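Local coordinates for PbSGBP-B lipoprotein (Prevotella bryantii B14, PDB 6D2Y) that probably binds polysaccharide as a surface glycan-binding lipoprotein of a polysaccharide utilization locus, and carries a magnesium ion, at residues F189-P192 / E193-Q197; V202-K206 / Y207-N211; P376-S379 / N380-A383. All coordinates share one frame; numbering follows the deposited sequence.

Contact 1: residues F189-P192 / E193-Q197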
ATOM      1  N   PHE A 189       9.627   4.582  13.984  1.00 53.94           N
ATOM      2  CA  PHE A 189       9.314   4.915  15.365  1.00 50.31           C
ATOM      3  C   PHE A 189       9.094   3.639  16.165  1.00 52.58           C
ATOM      4  O   PHE A 189       8.845   2.566  15.610  1.00 54.86           O
ATOM      5  CB  PHE A 189       8.085   5.831  15.466  1.00 50.19           C
ATOM      6  CG  PHE A 189       6.783   5.166  15.090  1.00 56.16           C
ATOM      7  CD1 PHE A 189       6.402   5.055  13.761  1.00 48.58           C
ATOM      8  CD2 PHE A 189       5.939   4.659  16.067  1.00 58.52           C
ATOM      9  CE1 PHE A 189       5.204   4.453  13.415  1.00 50.69           C
ATOM     10  CE2 PHE A 189       4.740   4.051  15.726  1.00 54.28           C
ATOM     11  CZ  PHE A 189       4.373   3.949  14.399  1.00 48.81           C
ATOM     12  N   THR A 190       9.198   3.772  17.485  1.00 61.31           N
ATOM     13  CA  THR A 190       8.935   2.680  18.412  1.00 62.42           C
ATOM     14  C   THR A 190       7.512   2.823  18.940  1.00 61.49           C
ATOM     15  O   THR A 190       7.175   3.841  19.555  1.00 69.13           O
ATOM     16  CB  THR A 190       9.946   2.680  19.560  1.00 62.90           C
ATOM     17  OG1 THR A 190      11.275   2.553  19.039  1.00 56.68           O
ATOM     18  CG2 THR A 190       9.682   1.514  20.499  1.00 64.07           C
HETATM   19  N   MSE A 191       6.688   1.806  18.699  1.00 60.45           N
HETATM   20  CA  MSE A 191       5.259   1.829  19.016  1.00 52.80           C
HETATM   21  C   MSE A 191       5.003   2.057  20.506  1.00 57.27           C
HETATM   22  O   MSE A 191       5.380   1.228  21.329  1.00 61.99           O
HETATM   23  CB  MSE A 191       4.618   0.517  18.570  1.00 58.36           C
HETATM   24  CG  MSE A 191       3.187   0.273  19.028  1.00 64.43           C
HETATM   25 SE   MSE A 191       2.008   1.714  18.478  0.68 66.04          SE
HETATM   26  CE  MSE A 191       2.139   1.496  16.548  1.00 53.05           C
ATOM     27  N   PRO A 192       4.360   3.171  20.853  1.00 57.64           N
ATOM     28  CA  PRO A 192       3.976   3.396  22.253  1.00 57.95           C
ATOM     29  C   PRO A 192       2.969   2.360  22.724  1.00 67.45           C
ATOM     30  O   PRO A 192       2.387   1.598  21.948  1.00 71.20           O
ATOM     31  CB  PRO A 192       3.370   4.804  22.246  1.00 55.13           C
ATOM     32  CG  PRO A 192       3.893   5.444  21.011  1.00 58.27           C
ATOM     33  CD  PRO A 192       4.081   4.345  20.009  1.00 55.04           C
ATOM     34  N   GLU A 193       2.762   2.338  24.039  1.00 76.13           N
ATOM     35  CA  GLU A 193       1.839   1.380  24.628  1.00 82.34           C
ATOM     36  C   GLU A 193       0.381   1.777  24.447  1.00 78.35           C
ATOM     37  O   GLU A 193      -0.496   0.915  24.553  1.00 81.46           O
ATOM     38  CB  GLU A 193       2.132   1.208  26.120  1.00 92.99           C
ATOM     39  CG  GLU A 193       3.322   0.313  26.428  1.00101.57           C
ATOM     40  CD  GLU A 193       2.919  -0.982  27.113  1.00108.34           C
ATOM     41  OE1 GLU A 193       1.791  -1.463  26.870  1.00109.26           O
ATOM     42  OE2 GLU A 193       3.731  -1.519  27.895  1.00112.94           O
ATOM     43  N   ASP A 194       0.099   3.047  24.164  1.00 78.52           N
ATOM     44  CA  ASP A 194      -1.258   3.571  24.256  1.00 77.53           C
ATOM     45  C   ASP A 194      -1.655   4.341  23.004  1.00 70.41           C
ATOM     46  O   ASP A 194      -2.383   5.335  23.078  1.00 71.61           O
ATOM     47  CB  ASP A 194      -1.404   4.456  25.492  1.00 81.38           C
ATOM     48  CG  ASP A 194      -0.532   5.699  25.424  1.00 84.44           C
ATOM     49  OD1 ASP A 194       0.551   5.634  24.805  1.00 84.47           O
ATOM     50  OD2 ASP A 194      -0.930   6.740  25.988  1.00 87.13           O
HETATM   51  N   MSE A 195      -1.202   3.908  21.832  1.00 62.57           N
HETATM   52  CA  MSE A 195      -1.645   4.582  20.618  1.00 62.12           C
HETATM   53  C   MSE A 195      -3.071   4.122  20.323  1.00 60.68           C
HETATM   54  O   MSE A 195      -3.359   2.925  20.370  1.00 54.49           O
HETATM   55  CB  MSE A 195      -0.716   4.311  19.426  1.00 56.29           C
HETATM   56  CG  MSE A 195      -1.354   4.642  18.081  1.00 54.81           C
HETATM   57 SE   MSE A 195      -0.375   4.029  16.506  0.54 55.63          SE
HETATM   58  CE  MSE A 195       0.920   5.456  16.332  1.00 57.75           C
ATOM     59  N   PRO A 196      -3.960   5.079  20.062  1.00 62.77           N
ATOM     60  CA  PRO A 196      -5.369   4.740  19.828  1.00 62.72           C
ATOM     61  C   PRO A 196      -5.542   3.772  18.669  1.00 59.51           C
ATOM     62  O   PRO A 196      -4.906   3.903  17.621  1.00 62.30           O
ATOM     63  CB  PRO A 196      -6.011   6.096  19.526  1.00 65.32           C
ATOM     64  CG  PRO A 196      -5.133   7.082  20.215  1.00 63.63           C
ATOM     65  CD  PRO A 196      -3.740   6.533  20.117  1.00 63.97           C
ATOM     66  N   GLN A 197      -6.424   2.803  18.869  1.00 61.98           N
ATOM     67  CA  GLN A 197      -6.689   1.767  17.885  1.00 60.82           C
ATOM     68  C   GLN A 197      -7.917   2.127  17.059  1.00 57.67           C
ATOM     69  O   GLN A 197      -8.796   2.868  17.512  1.00 63.39           O
ATOM     70  CB  GLN A 197      -6.903   0.427  18.582  1.00 57.88           C
ATOM     71  CG  GLN A 197      -5.625  -0.174  19.112  1.00 60.96           C
ATOM     72  CD  GLN A 197      -5.874  -1.291  20.098  1.00 63.28           C
ATOM     73  OE1 GLN A 197      -6.803  -2.080  19.935  1.00 61.51           O
ATOM     74  NE2 GLN A 197      -5.025  -1.383  21.117  1.00 60.06           N
TER
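Met195 reaches back across a turn to Met191 and Phe189, and its side chain can be followed outward from CB. Both methionines are selenomethionines. CB of Met195 lies 3.9 Å from SE of Met191. CG stands anti to the backbone N (chi1 163°) and chi2 is also extended, which carries the chain straight out to its selenium. There SE of Met195 meets the terminal methyl CE of Met191 at 3.6 Å and SE of Met191 at 3.9 Å. A bend at chi3 (-82°) then turns the methyl toward the strand: CE of Met195 is 4.1 Å from CE2 of Phe189 and the same distance from CE of Met191. It meets the phenyl ring obliquely, and the Met195 side chain runs at about a right angle to those of Met191 and Phe189. Bends at chi2 and chi3 of Met191 bring its SE and CE against SE of Met195.

The position of this cluster follows from the fold. Phe189 lies near the end of strand 186-190, which closes at Thr190, in one sheet of the IPT/TIG domain, an immunoglobulin-like sandwich, and the loop from Met191 onward leads to strand 200-205 of the other sheet. Phe189 and Met191 pack on Val149 of the first sheet, whereas Met195 rests on Val168 of the second, consistent with a hydrophobic group bridging the two layers at the crossing.

The turn itself brings CA of Pro192 within 6.0 Å of CA of Met195. Its backbone is not closed by a hydrogen bond: O of Pro192 and N of Met195 stay 4.3 Å apart, and the approach of Asp194 N to the same oxygen is poorly angled. OD1 of Asp194 comes within 3.9 Å of CB of Pro192, and Pro192 also touches Tyr172 and Leu174.

Contact 2: residues V202-K206 / Y207-N211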
ATOM      1  N   VAL A 202      -2.861  10.400  10.630  1.00 60.84           N
ATOM      2  CA  VAL A 202      -2.560  11.544   9.780  1.00 60.86           C
ATOM      3  C   VAL A 202      -1.091  11.904   9.951  1.00 61.16           C
ATOM      4  O   VAL A 202      -0.620  12.093  11.079  1.00 61.06           O
ATOM      5  CB  VAL A 202      -3.462  12.747  10.113  1.00 59.43           C
ATOM      6  CG1 VAL A 202      -3.085  13.949   9.262  1.00 57.25           C
ATOM      7  CG2 VAL A 202      -4.928  12.380   9.915  1.00 61.96           C
ATOM      8  N   VAL A 203      -0.373  11.987   8.836  1.00 58.47           N
ATOM      9  CA  VAL A 203       1.007  12.455   8.811  1.00 53.72           C
ATOM     10  C   VAL A 203       0.996  13.893   8.313  1.00 60.25           C
ATOM     11  O   VAL A 203       0.554  14.165   7.190  1.00 64.04           O
ATOM     12  CB  VAL A 203       1.889  11.569   7.918  1.00 52.56           C
ATOM     13  CG1 VAL A 203       3.299  12.140   7.839  1.00 55.21           C
ATOM     14  CG2 VAL A 203       1.915  10.147   8.448  1.00 52.02           C
ATOM     15  N   SER A 204       1.478  14.812   9.144  1.00 57.61           N
ATOM     16  CA  SER A 204       1.425  16.235   8.843  1.00 64.15           C
ATOM     17  C   SER A 204       2.814  16.842   8.926  1.00 63.47           C
ATOM     18  O   SER A 204       3.612  16.474   9.793  1.00 66.07           O
ATOM     19  CB  SER A 204       0.484  16.969   9.806  1.00 66.56           C
ATOM     20  OG  SER A 204       0.898  16.803  11.151  1.00 70.25           O
ATOM     21  N   ASP A 205       3.096  17.772   8.021  1.00 61.47           N
ATOM     22  CA  ASP A 205       4.329  18.549   8.065  1.00 60.04           C
ATOM     23  C   ASP A 205       4.015  19.957   7.566  1.00 57.47           C
ATOM     24  O   ASP A 205       2.852  20.374   7.546  1.00 60.76           O
ATOM     25  CB  ASP A 205       5.447  17.848   7.269  1.00 56.48           C
ATOM     26  CG  ASP A 205       5.125  17.702   5.790  1.00 54.59           C
ATOM     27  OD1 ASP A 205       4.065  18.186   5.343  1.00 58.93           O
ATOM     28  OD2 ASP A 205       5.947  17.096   5.069  1.00 50.44           O
ATOM     29  N   LYS A 206       5.052  20.689   7.151  1.00 51.89           N
ATOM     30  CA  LYS A 206       4.868  22.073   6.727  1.00 50.71           C
ATOM     31  C   LYS A 206       3.973  22.182   5.502  1.00 54.20           C
ATOM     32  O   LYS A 206       3.273  23.186   5.334  1.00 59.68           O
ATOM     33  CB  LYS A 206       6.227  22.716   6.443  1.00 52.70           C
ATOM     34  CG  LYS A 206       6.189  24.230   6.312  1.00 54.89           C
ATOM     35  CD  LYS A 206       7.499  24.773   5.761  1.00 51.60           C
ATOM     36  CE  LYS A 206       7.458  26.287   5.655  1.00 48.53           C
ATOM     37  NZ  LYS A 206       7.083  26.716   4.281  1.00 53.71           N
ATOM     38  N   TYR A 207       3.964  21.164   4.647  1.00 48.76           N
ATOM     39  CA  TYR A 207       3.327  21.252   3.342  1.00 53.29           C
ATOM     40  C   TYR A 207       1.940  20.623   3.295  1.00 58.40           C
ATOM     41  O   TYR A 207       1.331  20.592   2.222  1.00 66.84           O
ATOM     42  CB  TYR A 207       4.233  20.615   2.284  1.00 46.87           C
ATOM     43  CG  TYR A 207       5.639  21.177   2.309  1.00 48.74           C
ATOM     44  CD1 TYR A 207       5.876  22.511   1.999  1.00 46.24           C
ATOM     45  CD2 TYR A 207       6.726  20.382   2.657  1.00 48.80           C
ATOM     46  CE1 TYR A 207       7.152  23.036   2.024  1.00 44.85           C
ATOM     47  CE2 TYR A 207       8.010  20.901   2.686  1.00 47.63           C
ATOM     48  CZ  TYR A 207       8.216  22.228   2.368  1.00 49.96           C
ATOM     49  OH  TYR A 207       9.488  22.755   2.391  1.00 52.50           O
ATOM     50  N   GLY A 208       1.422  20.132   4.419  1.00 54.30           N
ATOM     51  CA  GLY A 208       0.058  19.638   4.445  1.00 60.50           C
ATOM     52  C   GLY A 208      -0.170  18.390   5.273  1.00 60.85           C
ATOM     53  O   GLY A 208       0.770  17.823   5.839  1.00 62.94           O
ATOM     54  N   SER A 209      -1.428  17.955   5.346  1.00 62.53           N
ATOM     55  CA  SER A 209      -1.831  16.766   6.082  1.00 61.94           C
ATOM     56  C   SER A 209      -2.451  15.763   5.120  1.00 67.70           C
ATOM     57  O   SER A 209      -3.202  16.141   4.215  1.00 68.09           O
ATOM     58  CB  SER A 209      -2.839  17.107   7.184  1.00 65.97           C
ATOM     59  OG  SER A 209      -2.196  17.617   8.335  1.00 76.62           O
ATOM     60  N   THR A 210      -2.139  14.485   5.320  1.00 63.51           N
ATOM     61  CA  THR A 210      -2.680  13.423   4.482  1.00 68.60           C
ATOM     62  C   THR A 210      -2.998  12.210   5.343  1.00 64.57           C
ATOM     63  O   THR A 210      -2.176  11.798   6.168  1.00 54.61           O
ATOM     64  CB  THR A 210      -1.703  13.041   3.363  1.00 74.71           C
ATOM     65  OG1 THR A 210      -0.371  12.980   3.887  1.00 76.25           O
ATOM     66  CG2 THR A 210      -1.758  14.065   2.233  1.00 75.24           C
ATOM     67  N   ASN A 211      -4.188  11.647   5.148  1.00 66.06           N
ATOM     68  CA  ASN A 211      -4.624  10.493   5.919  1.00 65.28           C
ATOM     69  C   ASN A 211      -3.928   9.228   5.438  1.00 61.35           C
ATOM     70  O   ASN A 211      -3.763   9.010   4.234  1.00 60.49           O
ATOM     71  CB  ASN A 211      -6.140  10.318   5.815  1.00 65.01           C
ATOM     72  CG  ASN A 211      -6.896  11.133   6.844  1.00 72.54           C
ATOM     73  OD1 ASN A 211      -6.650  12.328   7.013  1.00 76.07           O
ATOM     74  ND2 ASN A 211      -7.824  10.489   7.543  1.00 76.69           N
TER
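Asp205 grips the turn through both backbone and side chain. Its N donates to O of Gly208 at 3.2 Å with an N-H...O angle of 165°, and its O receives a weak bond from N of Gly208 at 3.4 Å. OD1 of Asp205 takes the N-H of Tyr207 at 3.1 Å from above the carboxylate plane (60° out of it), an Asx turn inside the type I turn from Asp205 to Gly208. With CG of Asp205 between its own N and carbonyl carbon (chi1 62°), the carboxylate turns its face to the N-H of Tyr207.

Together these close a beta hairpin with a two-residue loop, Lys206-Tyr207, joining strands 200-205 and 208-215 of the IPT/TIG sandwich. Further along, Val203 N bonds Thr210 O at 3.2 Å and Thr210 N bonds Val203 O at 3.3 Å. Outside the hairpin, Val202 and Ser204 have backbone bonds to Lys167 and Glu165, Ser204 OG a weak one to Glu165 O, and Thr210 OG1 bonds Pro133 O.

At the tip, CB of Lys206 sits over the Tyr207 ring centre, 4.3 Å from the centroid, in a CH-pi contact. Lys206 NZ forms a salt bridge with Asp110, and Tyr207 OH bonds to Tyr159 OH.

Contact 3: residues P376-S379 / N380-A383; sequences PWYS and NSSA
Ser379 and Ser382 supply the polar part of this contact, both through their backbones. Ser379 N donates to Ser382 O at 2.9 Å, approaching nearly in line with the carbonyl (C=O...N angle 168°). The return bond, from Ser382 N to Ser379 O, is weak at 3.5 Å, so the pairing is lopsided. Weaker CA-H...O contacts continue on the side of Trp377: CA of Ala383 lies 3.3 Å from O of Trp377, and CA of Tyr378 faces O of Ser382.

Aromatic packing is the second kind. A chi1 of -167° swings the Tyr378 ring back alongside the returning backbone. Backbone N of Ser381 sits over one face of its ring, C of Ser381 is 3.6 Å from CE2 of Tyr378, and the phenol OH reaches CA of Ser381 at 3.3 Å. The ring packs against the peptide atoms of Ser381 and Ser382, and the side chain also touches Pro440.

The third kind is apolar. CB of Ala383 meets the indole of Trp377 at its edge, near the ring plane, 3.6 Å from CE3, while CB of Tyr378 stands over one indole face, toward its rim. Trp377 is buried, and makes an edge-to-face pair with Trp325.

A single backbone bridge joins Tyr378 to Ala383. The two-residue loop Asn380-Ser381, with both phi values positive, resembles a type I' turn, though psi of Asn380 (75°) departs from the ideal, and it closes a short hairpin between Ser379 and Ser382 in the long loop between strands 372-374 and 393-398 of the xyloglucan-binding family domain.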
ATOM      1  N   PRO A 376       6.962 -12.249  -3.641  1.00 50.76           N
ATOM      2  CA  PRO A 376       8.100 -11.397  -3.261  1.00 50.32           C
ATOM      3  C   PRO A 376       9.445 -12.092  -3.387  1.00 64.23           C
ATOM      4  O   PRO A 376      10.479 -11.412  -3.338  1.00 66.87           O
ATOM      5  CB  PRO A 376       7.795 -11.036  -1.804  1.00 45.08           C
ATOM      6  CG  PRO A 376       6.987 -12.183  -1.304  1.00 43.70           C
ATOM      7  CD  PRO A 376       6.159 -12.654  -2.475  1.00 45.85           C
ATOM      8  N   TRP A 377       9.466 -13.417  -3.547  1.00 67.34           N
ATOM      9  CA  TRP A 377      10.717 -14.130  -3.765  1.00 61.71           C
ATOM     10  C   TRP A 377      11.272 -13.925  -5.168  1.00 65.70           C
ATOM     11  O   TRP A 377      12.419 -14.308  -5.423  1.00 71.42           O
ATOM     12  CB  TRP A 377      10.521 -15.624  -3.493  1.00 59.09           C
ATOM     13  CG  TRP A 377       9.365 -16.246  -4.218  1.00 57.18           C
ATOM     14  CD1 TRP A 377       8.105 -16.445  -3.731  1.00 62.65           C
ATOM     15  CD2 TRP A 377       9.368 -16.767  -5.552  1.00 58.05           C
ATOM     16  NE1 TRP A 377       7.319 -17.051  -4.684  1.00 58.52           N
ATOM     17  CE2 TRP A 377       8.072 -17.260  -5.811  1.00 59.73           C
ATOM     18  CE3 TRP A 377      10.338 -16.862  -6.556  1.00 56.69           C
ATOM     19  CZ2 TRP A 377       7.721 -17.837  -7.029  1.00 59.68           C
ATOM     20  CZ3 TRP A 377       9.987 -17.436  -7.765  1.00 59.12           C
ATOM     21  CH2 TRP A 377       8.692 -17.916  -7.992  1.00 62.23           C
ATOM     22  N   TYR A 378      10.497 -13.334  -6.074  1.00 68.49           N
ATOM     23  CA  TYR A 378      10.928 -13.054  -7.441  1.00 72.29           C
ATOM     24  C   TYR A 378      11.200 -11.557  -7.547  1.00 81.32           C
ATOM     25  O   TYR A 378      10.269 -10.752  -7.657  1.00 83.51           O
ATOM     26  CB  TYR A 378       9.875 -13.506  -8.447  1.00 67.17           C
ATOM     27  CG  TYR A 378      10.379 -13.545  -9.869  1.00 67.88           C
ATOM     28  CD1 TYR A 378       9.797 -12.758 -10.854  1.00 72.32           C
ATOM     29  CD2 TYR A 378      11.438 -14.369 -10.229  1.00 60.18           C
ATOM     30  CE1 TYR A 378      10.255 -12.790 -12.156  1.00 74.63           C
ATOM     31  CE2 TYR A 378      11.905 -14.408 -11.527  1.00 68.32           C
ATOM     32  CZ  TYR A 378      11.310 -13.616 -12.488  1.00 74.30           C
ATOM     33  OH  TYR A 378      11.773 -13.652 -13.783  1.00 77.43           O
ATOM     34  N   SER A 379      12.479 -11.189  -7.516  1.00 82.13           N
ATOM     35  CA  SER A 379      12.906  -9.793  -7.522  1.00 88.33           C
ATOM     36  C   SER A 379      13.886  -9.596  -8.668  1.00 92.27           C
ATOM     37  O   SER A 379      15.001 -10.128  -8.633  1.00 96.50           O
ATOM     38  CB  SER A 379      13.548  -9.409  -6.192  1.00 91.86           C
ATOM     39  OG  SER A 379      14.955  -9.587  -6.241  1.00100.57           O
ATOM     40  N   ASN A 380      13.471  -8.825  -9.671  1.00 93.21           N
ATOM     41  CA  ASN A 380      14.319  -8.475 -10.804  1.00101.68           C
ATOM     42  C   ASN A 380      14.835  -9.758 -11.471  1.00104.64           C
ATOM     43  O   ASN A 380      15.968 -10.198 -11.281  1.00108.52           O
ATOM     44  CB  ASN A 380      15.441  -7.531 -10.330  1.00107.21           C
ATOM     45  CG  ASN A 380      16.613  -7.428 -11.303  1.00118.51           C
ATOM     46  OD1 ASN A 380      16.488  -7.729 -12.493  1.00124.76           O
ATOM     47  ND2 ASN A 380      17.765  -7.003 -10.792  1.00120.63           N
ATOM     48  N   SER A 381      13.917 -10.385 -12.208  1.00 99.13           N
ATOM     49  CA  SER A 381      14.162 -11.537 -13.073  1.00 94.57           C
ATOM     50  C   SER A 381      14.897 -12.683 -12.381  1.00 87.35           C
ATOM     51  O   SER A 381      15.352 -13.614 -13.056  1.00 85.79           O
ATOM     52  CB  SER A 381      14.930 -11.121 -14.333  1.00100.88           C
ATOM     53  OG  SER A 381      14.045 -10.784 -15.386  1.00104.61           O
ATOM     54  N   SER A 382      15.024 -12.649 -11.057  1.00 84.94           N
ATOM     55  CA  SER A 382      15.756 -13.669 -10.323  1.00 83.96           C
ATOM     56  C   SER A 382      14.978 -14.046  -9.072  1.00 81.79           C
ATOM     57  O   SER A 382      14.318 -13.206  -8.454  1.00 82.32           O
ATOM     58  CB  SER A 382      17.166 -13.192  -9.943  1.00 81.62           C
ATOM     59  OG  SER A 382      17.590 -13.767  -8.719  1.00 78.34           O
ATOM     60  N   ALA A 383      15.066 -15.320  -8.706  1.00 78.41           N
ATOM     61  CA  ALA A 383      14.352 -15.871  -7.565  1.00 71.55           C
ATOM     62  C   ALA A 383      15.313 -16.107  -6.410  1.00 66.64           C
ATOM     63  O   ALA A 383      16.419 -16.622  -6.604  1.00 68.18           O
ATOM     64  CB  ALA A 383      13.653 -17.179  -7.940  1.00 71.49           C
TER

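Contacts 1 and 2 belong to the same IPT/TIG domain, in series along the chain, with centres about 19 Å apart; strand 200-205, entered after the loop of contact 1, is one arm of the hairpin in contact 2. Contact 3 lies in the xyloglucan-binding family domain, its centre about 34 Å from the centre of either of the others. Chemistry follows place: contact 1 is partly buried and apolar, its turn lacking a closing backbone bond, whereas contacts 2 and 3 are surface turns held by backbone hydrogen bonds. Contact 2 adds a carboxylate bond at its turn, between regular strands; contact 3 relies more on aromatic packing. All lie away from the magnesium site.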